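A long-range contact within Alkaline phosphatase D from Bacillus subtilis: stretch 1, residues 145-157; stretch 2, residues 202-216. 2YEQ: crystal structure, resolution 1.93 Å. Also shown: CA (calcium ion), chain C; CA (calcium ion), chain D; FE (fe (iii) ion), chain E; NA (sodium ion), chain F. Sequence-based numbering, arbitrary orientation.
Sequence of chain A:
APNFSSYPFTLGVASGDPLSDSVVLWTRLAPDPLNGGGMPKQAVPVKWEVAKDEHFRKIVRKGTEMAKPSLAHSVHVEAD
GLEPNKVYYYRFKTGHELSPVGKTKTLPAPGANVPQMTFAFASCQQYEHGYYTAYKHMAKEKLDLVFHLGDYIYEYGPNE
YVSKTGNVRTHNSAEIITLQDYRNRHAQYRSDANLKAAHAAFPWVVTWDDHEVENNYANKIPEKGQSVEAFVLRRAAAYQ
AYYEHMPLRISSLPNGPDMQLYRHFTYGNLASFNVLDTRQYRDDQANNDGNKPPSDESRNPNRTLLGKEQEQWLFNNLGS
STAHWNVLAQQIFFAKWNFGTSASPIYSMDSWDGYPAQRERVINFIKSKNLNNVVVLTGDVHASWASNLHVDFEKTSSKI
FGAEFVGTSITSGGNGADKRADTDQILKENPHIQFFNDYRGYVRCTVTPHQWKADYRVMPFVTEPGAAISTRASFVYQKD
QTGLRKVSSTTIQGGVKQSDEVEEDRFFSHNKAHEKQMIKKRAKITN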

ATOM      1  N   LEU A 145       1.972  11.423  -7.871  1.00 21.18           N
ATOM      2  CA  LEU A 145       1.092  10.282  -7.578  1.00 21.30           C
ATOM      3  C   LEU A 145       1.332   9.737  -6.189  1.00 20.52           C
ATOM      4  O   LEU A 145       2.256  10.161  -5.478  1.00 16.47           O
ATOM      5  CB  LEU A 145       1.169   9.197  -8.665  1.00 28.71           C
ATOM      6  CG  LEU A 145       2.490   8.530  -9.045  1.00 29.69           C
ATOM      7  CD1 LEU A 145       2.797   7.438  -8.084  1.00 37.64           C
ATOM      8  CD2 LEU A 145       2.393   7.942 -10.436  1.00 33.33           C
ATOM      9  N   VAL A 146       0.433   8.852  -5.763  1.00 18.32           N
ATOM     10  CA  VAL A 146       0.511   8.178  -4.492  1.00 18.99           C
ATOM     11  C   VAL A 146       0.432   6.662  -4.755  1.00 18.36           C
ATOM     12  O   VAL A 146      -0.336   6.221  -5.629  1.00 17.91           O
ATOM     13  CB  VAL A 146      -0.647   8.599  -3.564  1.00 19.74           C
ATOM     14  CG1 VAL A 146      -0.709   7.736  -2.316  1.00 19.28           C
ATOM     15  CG2 VAL A 146      -0.488  10.069  -3.176  1.00 19.91           C
ATOM     16  N   PHE A 147       1.234   5.901  -4.004  1.00 17.54           N
ATOM     17  CA  PHE A 147       1.143   4.433  -3.946  1.00 18.44           C
ATOM     18  C   PHE A 147       0.589   3.982  -2.615  1.00 16.62           C
ATOM     19  O   PHE A 147       0.975   4.474  -1.562  1.00 16.66           O
ATOM     20  CB  PHE A 147       2.538   3.778  -4.064  1.00 19.08           C
ATOM     21  CG  PHE A 147       3.143   3.878  -5.420  1.00 18.95           C
ATOM     22  CD1 PHE A 147       2.847   2.954  -6.393  1.00 19.93           C
ATOM     23  CD2 PHE A 147       4.055   4.891  -5.720  1.00 21.93           C
ATOM     24  CE1 PHE A 147       3.409   3.032  -7.644  1.00 19.13           C
ATOM     25  CE2 PHE A 147       4.637   4.970  -6.990  1.00 21.22           C
ATOM     26  CZ  PHE A 147       4.307   4.043  -7.944  1.00 21.05           C
ATOM     27  N   HIS A 148      -0.337   3.032  -2.641  1.00 17.41           N
ATOM     28  CA  HIS A 148      -0.721   2.359  -1.426  1.00 16.11           C
ATOM     29  C   HIS A 148      -0.251   0.907  -1.539  1.00 15.14           C
ATOM     30  O   HIS A 148      -0.464   0.255  -2.554  1.00 13.84           O
ATOM     31  CB  HIS A 148      -2.221   2.469  -1.159  1.00 15.62           C
ATOM     32  CG  HIS A 148      -2.568   2.237   0.272  1.00 15.79           C
ATOM     33  ND1 HIS A 148      -2.607   0.978   0.826  1.00 16.11           N
ATOM     34  CD2 HIS A 148      -2.850   3.096   1.270  1.00 17.27           C
ATOM     35  CE1 HIS A 148      -2.895   1.078   2.109  1.00 17.75           C
ATOM     36  NE2 HIS A 148      -3.049   2.355   2.407  1.00 18.47           N
ATOM     37  N   LEU A 149       0.424   0.433  -0.500  1.00 15.07           N
ATOM     38  CA  LEU A 149       1.130  -0.857  -0.545  1.00 16.37           C
ATOM     39  C   LEU A 149       0.484  -1.946   0.314  1.00 15.70           C
ATOM     40  O   LEU A 149       1.082  -3.013   0.508  1.00 16.66           O
ATOM     41  CB  LEU A 149       2.580  -0.690  -0.096  1.00 16.02           C
ATOM     42  CG  LEU A 149       3.411   0.311  -0.914  1.00 16.65           C
ATOM     43  CD1 LEU A 149       4.861   0.325  -0.382  1.00 16.40           C
ATOM     44  CD2 LEU A 149       3.352   0.035  -2.404  1.00 15.24           C
ATOM     45  N   GLY A 150      -0.697  -1.663   0.864  1.00 17.08           N
ATOM     46  CA  GLY A 150      -1.549  -2.720   1.494  1.00 16.16           C
ATOM     47  C   GLY A 150      -2.071  -2.376   2.874  1.00 17.60           C
ATOM     48  O   GLY A 150      -1.687  -1.367   3.474  1.00 16.65           O
ATOM     49  N   ASP A 151      -2.926  -3.274   3.387  1.00 15.84           N
ATOM     50  CA  ASP A 151      -3.655  -3.101   4.605  1.00 15.46           C
ATOM     51  C   ASP A 151      -4.395  -1.758   4.555  1.00 14.59           C
ATOM     52  O   ASP A 151      -4.381  -0.995   5.501  1.00 14.55           O
ATOM     53  CB  ASP A 151      -2.763  -3.217   5.830  1.00 15.30           C
ATOM     54  CG  ASP A 151      -2.194  -4.627   6.041  1.00 16.38           C
ATOM     55  OD1 ASP A 151      -2.427  -5.515   5.208  1.00 16.55           O
ATOM     56  OD2 ASP A 151      -1.451  -4.801   7.055  1.00 16.91           O
ATOM     57  N   TYR A 152      -5.037  -1.513   3.421  1.00 16.21           N
ATOM     58  CA  TYR A 152      -5.932  -0.376   3.267  1.00 16.55           C
ATOM     59  C   TYR A 152      -7.175  -0.493   4.149  1.00 16.86           C
ATOM     60  O   TYR A 152      -7.694   0.532   4.611  1.00 16.97           O
ATOM     61  CB  TYR A 152      -6.328  -0.245   1.815  1.00 17.55           C
ATOM     62  CG  TYR A 152      -7.061   1.019   1.454  1.00 18.65           C
ATOM     63  CD1 TYR A 152      -8.422   1.151   1.701  1.00 19.01           C
ATOM     64  CD2 TYR A 152      -6.401   2.076   0.815  1.00 19.66           C
ATOM     65  CE1 TYR A 152      -9.117   2.316   1.338  1.00 19.28           C
ATOM     66  CE2 TYR A 152      -7.099   3.257   0.447  1.00 19.83           C
ATOM     67  CZ  TYR A 152      -8.455   3.359   0.718  1.00 18.85           C
ATOM     68  OH  TYR A 152      -9.146   4.495   0.372  1.00 18.31           O
ATOM     69  N   ILE A 153      -7.673  -1.722   4.346  1.00 16.22           N
ATOM     70  CA  ILE A 153      -8.630  -2.027   5.413  1.00 16.62           C
ATOM     71  C   ILE A 153      -8.085  -3.157   6.264  1.00 17.67           C
ATOM     72  O   ILE A 153      -7.139  -3.822   5.846  1.00 17.88           O
ATOM     73  CB  ILE A 153     -10.018  -2.471   4.881  1.00 17.55           C
ATOM     74  CG1 ILE A 153      -9.908  -3.787   4.086  1.00 15.26           C
ATOM     75  CG2 ILE A 153     -10.664  -1.360   4.036  1.00 15.05           C
ATOM     76  CD1 ILE A 153     -11.260  -4.510   3.884  1.00 16.04           C
ATOM     77  N   TYR A 154      -8.655  -3.329   7.463  1.00 16.74           N
ATOM     78  CA  TYR A 154      -8.428  -4.494   8.306  1.00 17.26           C
ATOM     79  C   TYR A 154      -9.798  -5.173   8.486  1.00 17.73           C
ATOM     80  O   TYR A 154     -10.844  -4.508   8.397  1.00 16.17           O
ATOM     81  CB  TYR A 154      -7.806  -4.133   9.666  1.00 18.15           C
ATOM     82  CG  TYR A 154      -6.341  -3.733   9.571  1.00 16.85           C
ATOM     83  CD1 TYR A 154      -5.960  -2.538   8.933  1.00 16.69           C
ATOM     84  CD2 TYR A 154      -5.344  -4.560  10.061  1.00 17.94           C
ATOM     85  CE1 TYR A 154      -4.633  -2.170   8.813  1.00 15.43           C
ATOM     86  CE2 TYR A 154      -3.988  -4.206   9.956  1.00 17.64           C
ATOM     87  CZ  TYR A 154      -3.641  -3.018   9.310  1.00 17.09           C
ATOM     88  OH  TYR A 154      -2.334  -2.639   9.209  1.00 16.30           O
ATOM     89  N   GLU A 155      -9.763  -6.471   8.759  1.00 17.55           N
ATOM     90  CA  GLU A 155     -10.948  -7.335   8.709  1.00 17.74           C
ATOM     91  C   GLU A 155     -11.620  -7.590  10.035  1.00 17.92           C
ATOM     92  O   GLU A 155     -12.728  -8.161  10.086  1.00 19.59           O
ATOM     93  CB  GLU A 155     -10.559  -8.669   8.053  1.00 17.90           C
ATOM     94  CG  GLU A 155      -9.856  -9.676   9.003  1.00 18.89           C
ATOM     95  CD  GLU A 155      -8.341  -9.496   9.069  1.00 19.14           C
ATOM     96  OE1 GLU A 155      -7.841  -8.421   8.648  1.00 18.04           O
ATOM     97  OE2 GLU A 155      -7.649 -10.415   9.579  1.00 17.37           O
ATOM     98  N   TYR A 156     -10.963  -7.196  11.116  1.00 18.91           N
ATOM     99  CA  TYR A 156     -11.369  -7.561  12.456  1.00 18.33           C
ATOM    100  C   TYR A 156     -12.723  -7.006  12.905  1.00 22.49           C
ATOM    101  O   TYR A 156     -13.234  -6.039  12.345  1.00 21.06           O
ATOM    102  CB  TYR A 156     -10.311  -7.124  13.461  1.00 19.59           C
ATOM    103  CG  TYR A 156      -8.978  -7.808  13.251  1.00 20.25           C
ATOM    104  CD1 TYR A 156      -8.806  -9.140  13.598  1.00 21.81           C
ATOM    105  CD2 TYR A 156      -7.898  -7.131  12.684  1.00 19.81           C
ATOM    106  CE1 TYR A 156      -7.600  -9.780  13.394  1.00 21.99           C
ATOM    107  CE2 TYR A 156      -6.696  -7.762  12.465  1.00 19.62           C
ATOM    108  CZ  TYR A 156      -6.554  -9.087  12.802  1.00 21.99           C
ATOM    109  OH  TYR A 156      -5.356  -9.717  12.587  1.00 22.23           O
ATOM    110  N   GLY A 157     -13.307  -7.689  13.886  1.00 20.48           N
ATOM    111  CA  GLY A 157     -14.362  -7.138  14.712  1.00 22.70           C
ATOM    112  C   GLY A 157     -13.758  -6.159  15.700  1.00 24.75           C
ATOM    113  O   GLY A 157     -12.545  -5.918  15.686  1.00 26.54           O
ATOM    114  N   PHE A 202      -4.716  13.515  -5.604  1.00 20.87           N
ATOM    115  CA  PHE A 202      -3.707  12.850  -6.457  1.00 21.59           C
ATOM    116  C   PHE A 202      -4.233  11.546  -7.075  1.00 19.65           C
ATOM    117  O   PHE A 202      -5.080  10.904  -6.491  1.00 18.45           O
ATOM    118  CB  PHE A 202      -2.496  12.410  -5.628  1.00 21.69           C
ATOM    119  CG  PHE A 202      -2.064  13.365  -4.579  1.00 21.45           C
ATOM    120  CD1 PHE A 202      -1.375  14.528  -4.923  1.00 23.78           C
ATOM    121  CD2 PHE A 202      -2.252  13.083  -3.251  1.00 21.52           C
ATOM    122  CE1 PHE A 202      -0.940  15.395  -3.959  1.00 20.38           C
ATOM    123  CE2 PHE A 202      -1.813  13.960  -2.270  1.00 21.09           C
ATOM    124  CZ  PHE A 202      -1.164  15.132  -2.642  1.00 22.44           C
ATOM    125  N   PRO A 203      -3.687  11.134  -8.209  1.00 18.92           N
ATOM    126  CA  PRO A 203      -3.928   9.775  -8.704  1.00 20.19           C
ATOM    127  C   PRO A 203      -3.190   8.772  -7.845  1.00 21.32           C
ATOM    128  O   PRO A 203      -2.053   9.044  -7.442  1.00 20.32           O
ATOM    129  CB  PRO A 203      -3.336   9.789 -10.106  1.00 20.69           C
ATOM    130  CG  PRO A 203      -2.335  10.891 -10.088  1.00 20.05           C
ATOM    131  CD  PRO A 203      -2.735  11.869  -9.055  1.00 19.22           C
ATOM    132  N   TRP A 204      -3.839   7.635  -7.564  1.00 20.12           N
ATOM    133  CA  TRP A 204      -3.283   6.584  -6.727  1.00 17.70           C
ATOM    134  C   TRP A 204      -3.022   5.318  -7.558  1.00 18.11           C
ATOM    135  O   TRP A 204      -3.787   4.984  -8.487  1.00 19.44           O
ATOM    136  CB  TRP A 204      -4.218   6.214  -5.587  1.00 17.02           C
ATOM    137  CG  TRP A 204      -4.294   7.189  -4.446  1.00 17.86           C
ATOM    138  CD1 TRP A 204      -4.330   8.556  -4.533  1.00 16.79           C
ATOM    139  CD2 TRP A 204      -4.385   6.879  -3.050  1.00 18.51           C
ATOM    140  NE1 TRP A 204      -4.422   9.100  -3.292  1.00 17.44           N
ATOM    141  CE2 TRP A 204      -4.469   8.101  -2.360  1.00 17.21           C
ATOM    142  CE3 TRP A 204      -4.389   5.679  -2.314  1.00 18.26           C
ATOM    143  CZ2 TRP A 204      -4.561   8.168  -0.988  1.00 18.93           C
ATOM    144  CZ3 TRP A 204      -4.469   5.739  -0.970  1.00 18.39           C
ATOM    145  CH2 TRP A 204      -4.573   6.971  -0.299  1.00 20.06           C
ATOM    146  N   VAL A 205      -1.939   4.626  -7.198  1.00 17.70           N
ATOM    147  CA  VAL A 205      -1.606   3.301  -7.695  1.00 17.12           C
ATOM    148  C   VAL A 205      -1.634   2.397  -6.474  1.00 17.52           C
ATOM    149  O   VAL A 205      -0.767   2.471  -5.598  1.00 15.98           O
ATOM    150  CB  VAL A 205      -0.247   3.276  -8.407  1.00 18.25           C
ATOM    151  CG1 VAL A 205       0.085   1.864  -8.966  1.00 18.06           C
ATOM    152  CG2 VAL A 205      -0.278   4.275  -9.570  1.00 19.06           C
ATOM    153  N   VAL A 206      -2.669   1.563  -6.376  1.00 16.15           N
ATOM    154  CA  VAL A 206      -2.841   0.741  -5.186  1.00 16.13           C
ATOM    155  C   VAL A 206      -2.460  -0.722  -5.454  1.00 16.39           C
ATOM    156  O   VAL A 206      -2.639  -1.236  -6.563  1.00 16.47           O
ATOM    157  CB  VAL A 206      -4.323   0.824  -4.669  1.00 17.21           C
ATOM    158  CG1 VAL A 206      -4.685   2.289  -4.301  1.00 17.38           C
ATOM    159  CG2 VAL A 206      -5.294   0.287  -5.733  1.00 16.51           C
ATOM    160  N   THR A 207      -1.950  -1.377  -4.414  1.00 17.23           N
ATOM    161  CA  THR A 207      -1.822  -2.830  -4.390  1.00 17.70           C
ATOM    162  C   THR A 207      -2.088  -3.272  -2.979  1.00 17.16           C
ATOM    163  O   THR A 207      -1.923  -2.484  -2.048  1.00 20.22           O
ATOM    164  CB  THR A 207      -0.452  -3.310  -4.906  1.00 18.53           C
ATOM    165  OG1 THR A 207      -0.466  -4.734  -4.975  1.00 18.63           O
ATOM    166  CG2 THR A 207       0.733  -2.775  -4.010  1.00 15.12           C
ATOM    167  N   TRP A 208      -2.567  -4.502  -2.798  1.00 16.96           N
ATOM    168  CA  TRP A 208      -3.066  -4.927  -1.481  1.00 16.67           C
ATOM    169  C   TRP A 208      -2.003  -5.737  -0.769  1.00 15.92           C
ATOM    170  O   TRP A 208      -1.042  -6.166  -1.388  1.00 16.68           O
ATOM    171  CB  TRP A 208      -4.348  -5.772  -1.627  1.00 18.13           C
ATOM    172  CG  TRP A 208      -4.288  -6.864  -2.629  1.00 18.51           C
ATOM    173  CD1 TRP A 208      -3.248  -7.717  -2.875  1.00 20.25           C
ATOM    174  CD2 TRP A 208      -5.336  -7.238  -3.531  1.00 18.82           C
ATOM    175  NE1 TRP A 208      -3.591  -8.591  -3.888  1.00 21.92           N
ATOM    176  CE2 TRP A 208      -4.866  -8.321  -4.300  1.00 20.66           C
ATOM    177  CE3 TRP A 208      -6.637  -6.773  -3.747  1.00 19.93           C
ATOM    178  CZ2 TRP A 208      -5.637  -8.928  -5.286  1.00 19.61           C
ATOM    179  CZ3 TRP A 208      -7.403  -7.367  -4.727  1.00 20.22           C
ATOM    180  CH2 TRP A 208      -6.902  -8.451  -5.484  1.00 21.33           C
ATOM    181  N   ASP A 209      -2.191  -5.951   0.519  1.00 14.47           N
ATOM    182  CA  ASP A 209      -1.437  -6.955   1.260  1.00 16.61           C
ATOM    183  C   ASP A 209      -2.457  -7.926   1.872  1.00 14.77           C
ATOM    184  O   ASP A 209      -3.420  -8.292   1.180  1.00 18.93           O
ATOM    185  CB  ASP A 209      -0.492  -6.343   2.313  1.00 14.15           C
ATOM    186  CG  ASP A 209       0.516  -7.369   2.867  1.00 15.50           C
ATOM    187  OD1 ASP A 209       0.987  -8.245   2.082  1.00 15.91           O
ATOM    188  OD2 ASP A 209       0.794  -7.321   4.120  1.00 17.77           O
ATOM    189  N   ASP A 210      -2.284  -8.339   3.120  1.00 15.78           N
ATOM    190  CA  ASP A 210      -3.133  -9.430   3.669  1.00 15.88           C
ATOM    191  C   ASP A 210      -4.470  -8.971   4.201  1.00 16.39           C
ATOM    192  O   ASP A 210      -5.471  -9.657   3.991  1.00 15.07           O
ATOM    193  CB  ASP A 210      -2.423 -10.283   4.741  1.00 16.03           C
ATOM    194  CG  ASP A 210      -1.739  -9.477   5.814  1.00 18.96           C
ATOM    195  OD1 ASP A 210      -1.404  -8.278   5.574  1.00 17.17           O
ATOM    196  OD2 ASP A 210      -1.515 -10.031   6.918  1.00 16.95           O
ATOM    197  N   HIS A 211      -4.497  -7.819   4.879  1.00 15.53           N
ATOM    198  CA  HIS A 211      -5.674  -7.420   5.612  1.00 16.83           C
ATOM    199  C   HIS A 211      -6.848  -6.936   4.774  1.00 15.82           C
ATOM    200  O   HIS A 211      -7.958  -6.813   5.300  1.00 18.01           O
ATOM    201  CB  HIS A 211      -5.322  -6.439   6.705  1.00 17.15           C
ATOM    202  CG  HIS A 211      -4.659  -7.065   7.893  1.00 18.21           C
ATOM    203  ND1 HIS A 211      -5.329  -7.891   8.777  1.00 17.24           N
ATOM    204  CD2 HIS A 211      -3.400  -6.932   8.379  1.00 18.04           C
ATOM    205  CE1 HIS A 211      -4.511  -8.223   9.763  1.00 19.43           C
ATOM    206  NE2 HIS A 211      -3.329  -7.672   9.535  1.00 19.71           N
ATOM    207  N   GLU A 212      -6.637  -6.727   3.472  1.00 16.30           N
ATOM    208  CA  GLU A 212      -7.757  -6.554   2.565  1.00 17.37           C
ATOM    209  C   GLU A 212      -8.637  -7.838   2.485  1.00 17.89           C
ATOM    210  O   GLU A 212      -9.764  -7.769   2.001  1.00 18.42           O
ATOM    211  CB  GLU A 212      -7.258  -6.223   1.179  1.00 18.45           C
ATOM    212  CG  GLU A 212      -6.856  -4.751   1.043  1.00 19.33           C
ATOM    213  CD  GLU A 212      -5.387  -4.429   1.344  1.00 20.89           C
ATOM    214  OE1 GLU A 212      -4.623  -5.251   1.925  1.00 19.37           O
ATOM    215  OE2 GLU A 212      -5.001  -3.271   0.996  1.00 22.73           O
ATOM    216  N   VAL A 213      -8.077  -8.990   2.893  1.00 19.53           N
ATOM    217  CA  VAL A 213      -8.846 -10.246   3.021  1.00 17.46           C
ATOM    218  C   VAL A 213      -8.833 -10.728   4.440  1.00 17.57           C
ATOM    219  O   VAL A 213      -9.848 -10.650   5.142  1.00 19.57           O
ATOM    220  CB  VAL A 213      -8.368 -11.345   2.074  1.00 17.25           C
ATOM    221  CG1 VAL A 213      -9.431 -12.522   2.075  1.00 15.00           C
ATOM    222  CG2 VAL A 213      -8.144 -10.806   0.669  1.00 15.64           C
ATOM    223  N   GLU A 214      -7.688 -11.237   4.884  1.00 15.86           N
ATOM    224  CA  GLU A 214      -7.547 -11.713   6.249  1.00 16.88           C
ATOM    225  C   GLU A 214      -6.077 -11.821   6.577  1.00 16.69           C
ATOM    226  O   GLU A 214      -5.277 -12.151   5.704  1.00 15.56           O
ATOM    227  CB  GLU A 214      -8.226 -13.100   6.470  1.00 17.18           C
ATOM    228  CG  GLU A 214      -8.180 -13.525   7.970  1.00 19.08           C
ATOM    229  CD  GLU A 214      -8.709 -14.960   8.293  1.00 22.69           C
ATOM    230  OE1 GLU A 214      -8.492 -15.860   7.460  1.00 21.05           O
ATOM    231  OE2 GLU A 214      -9.286 -15.151   9.416  1.00 21.24           O
ATOM    232  N   ASN A 215      -5.742 -11.600   7.843  1.00 16.20           N
ATOM    233  CA  ASN A 215      -4.354 -11.671   8.304  1.00 18.10           C
ATOM    234  C   ASN A 215      -3.564 -12.898   7.817  1.00 20.57           C
ATOM    235  O   ASN A 215      -3.992 -14.057   8.014  1.00 19.87           O
ATOM    236  CB  ASN A 215      -4.285 -11.667   9.835  1.00 16.70           C
ATOM    237  CG  ASN A 215      -2.865 -11.456  10.354  1.00 18.43           C
ATOM    238  OD1 ASN A 215      -2.197 -10.473   9.984  1.00 17.97           O
ATOM    239  ND2 ASN A 215      -2.399 -12.366  11.221  1.00 17.83           N
ATOM    240  N   ASN A 216      -2.401 -12.618   7.223  1.00 19.77           N
ATOM    241  CA  ASN A 216      -1.395 -13.607   6.829  1.00 19.19           C
ATOM    242  C   ASN A 216      -1.892 -14.732   5.945  1.00 21.27           C
ATOM    243  O   ASN A 216      -1.362 -15.853   5.999  1.00 20.78           O
ATOM    244  CB  ASN A 216      -0.693 -14.187   8.064  1.00 19.74           C
ATOM    245  CG  ASN A 216       0.360 -13.217   8.664  1.00 24.02           C
ATOM    246  OD1 ASN A 216       0.141 -12.024   8.705  1.00 20.09           O
ATOM    247  ND2 ASN A 216       1.493 -13.756   9.142  1.00 21.44           N
TER
HETATM  248 CA    CA C1525       0.112  -6.570   6.182  1.00 18.38          CA
HETATM  249 CA    CA D1526      -0.292  -9.713   8.819  1.00 20.36          CA
HETATM  250 FE    FE E1524      -0.682  -3.628   8.685  1.00 17.60          FE
HETATM  251 NA    NA F 582      -9.858 -14.152  11.422  1.00 14.02          NA
HETATM  252  O   HOH W   1      -8.518 -12.347  11.318  1.00 27.80           O
HETATM  253  O   HOH W   2     -11.104 -15.974  11.526  1.00 32.32           O
HETATM  254  O   HOH W   3      -7.982 -15.314  12.018  1.00 26.62           O
HETATM  255  O   HOH W   4       0.601  -4.367   4.950  1.00 13.67           O
HETATM  256  O   HOH W   5       0.775  -9.409  10.754  1.00 24.22           O

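The two stretches form a parallel pair of adjacent β-strands whose C-terminal ends open into loops, and these loops are tied together by buried carboxylates, a histidine and a shared calcium ion. The strands, which pair Val146 with Trp204, Phe147 with Val205 and His148 with Val206, run in the same direction, their axes 25° apart and 4.6 Å from each other at closest approach. The hydrogen bonds alternate as expected for a parallel ladder: Val146 N donates to Pro203 O (3.0 Å), Val205 N to Val146 O (2.8 Å), His148 N to Val205 O (3.0 Å) and Thr207 N to His148 O (2.9 Å). Stretch 1 thus engages through Val146 and His148, whereas Phe147, between them, makes a CA-H...O contact, with Phe147 CA 3.2 Å from Val205 O.

Side chains alternate between the two faces of the sheet. Val146, His148, Trp204 and Val206 share one face. There, Val146 CB lies 3.8 Å from the centroid of the five-membered ring of Trp204, almost on the ring normal, so an aliphatic C-H covers the indole face. Val146 CG2 also reaches Phe202 CD2 at 3.5 Å, so the valine contacts two aromatic side chains. Farther along the indole, Trp204 CZ3 meets His148 CD2 at 3.8 Å and the edge of the Tyr152 ring at CE2, 3.9 Å away. Phe147 and Val205 occupy the other face, where Phe147 CD1 packs 3.7 Å from Val205 CB.

Beyond the strands the backbones remain close, and Gly150 CA comes within 3.4 Å of Asp209 N. A β-carbon on Gly150 would point toward stretch 2 and clash with Asp209 CB; the positive phi of 131° independently favors glycine. The carboxylate of Glu212 then accepts hydrogen bonds from backbone amides in both loops. Its OE1 accepts from Asp151 N (3.0 Å) and, within its own stretch, from Asp209 N (2.9 Å), while its OE2 accepts from Tyr152 N (3.0 Å). In return, Asp151 OD1 accepts from His211 N at 3.1 Å.

His211 has the largest area covered by the opposite stretch. Its ND1 donates to Glu155 OE1 in a short, nearly linear bond of 2.6 Å, and the other oxygen of that carboxylate, Glu155 OE2, accepts from Asn215 N at 2.8 Å. The histidine also packs against Tyr154, with His211 CB 4.1 Å from the centroid of the phenol ring and over its face. Tyr156 approaches from another side, bringing its OH to 3.3 Å from His211 CE1.

Metal coordination adds a further link between the loops. The calcium ion of chain C joins the stretches directly, with Asp151 OD2 at 2.5 Å, Asp209 OD2 at 2.3 Å and Asp210 OD1 at 2.4 Å. Its positive charge offsets the proximity of Asp151 OD1 and Asp210 OD1, two acceptors 3.0 Å apart. Asp151 OD2 also binds the iron ion at 2.1 Å, alongside Tyr154 OH at 2.0 Å, so this one oxygen bridges the two metals.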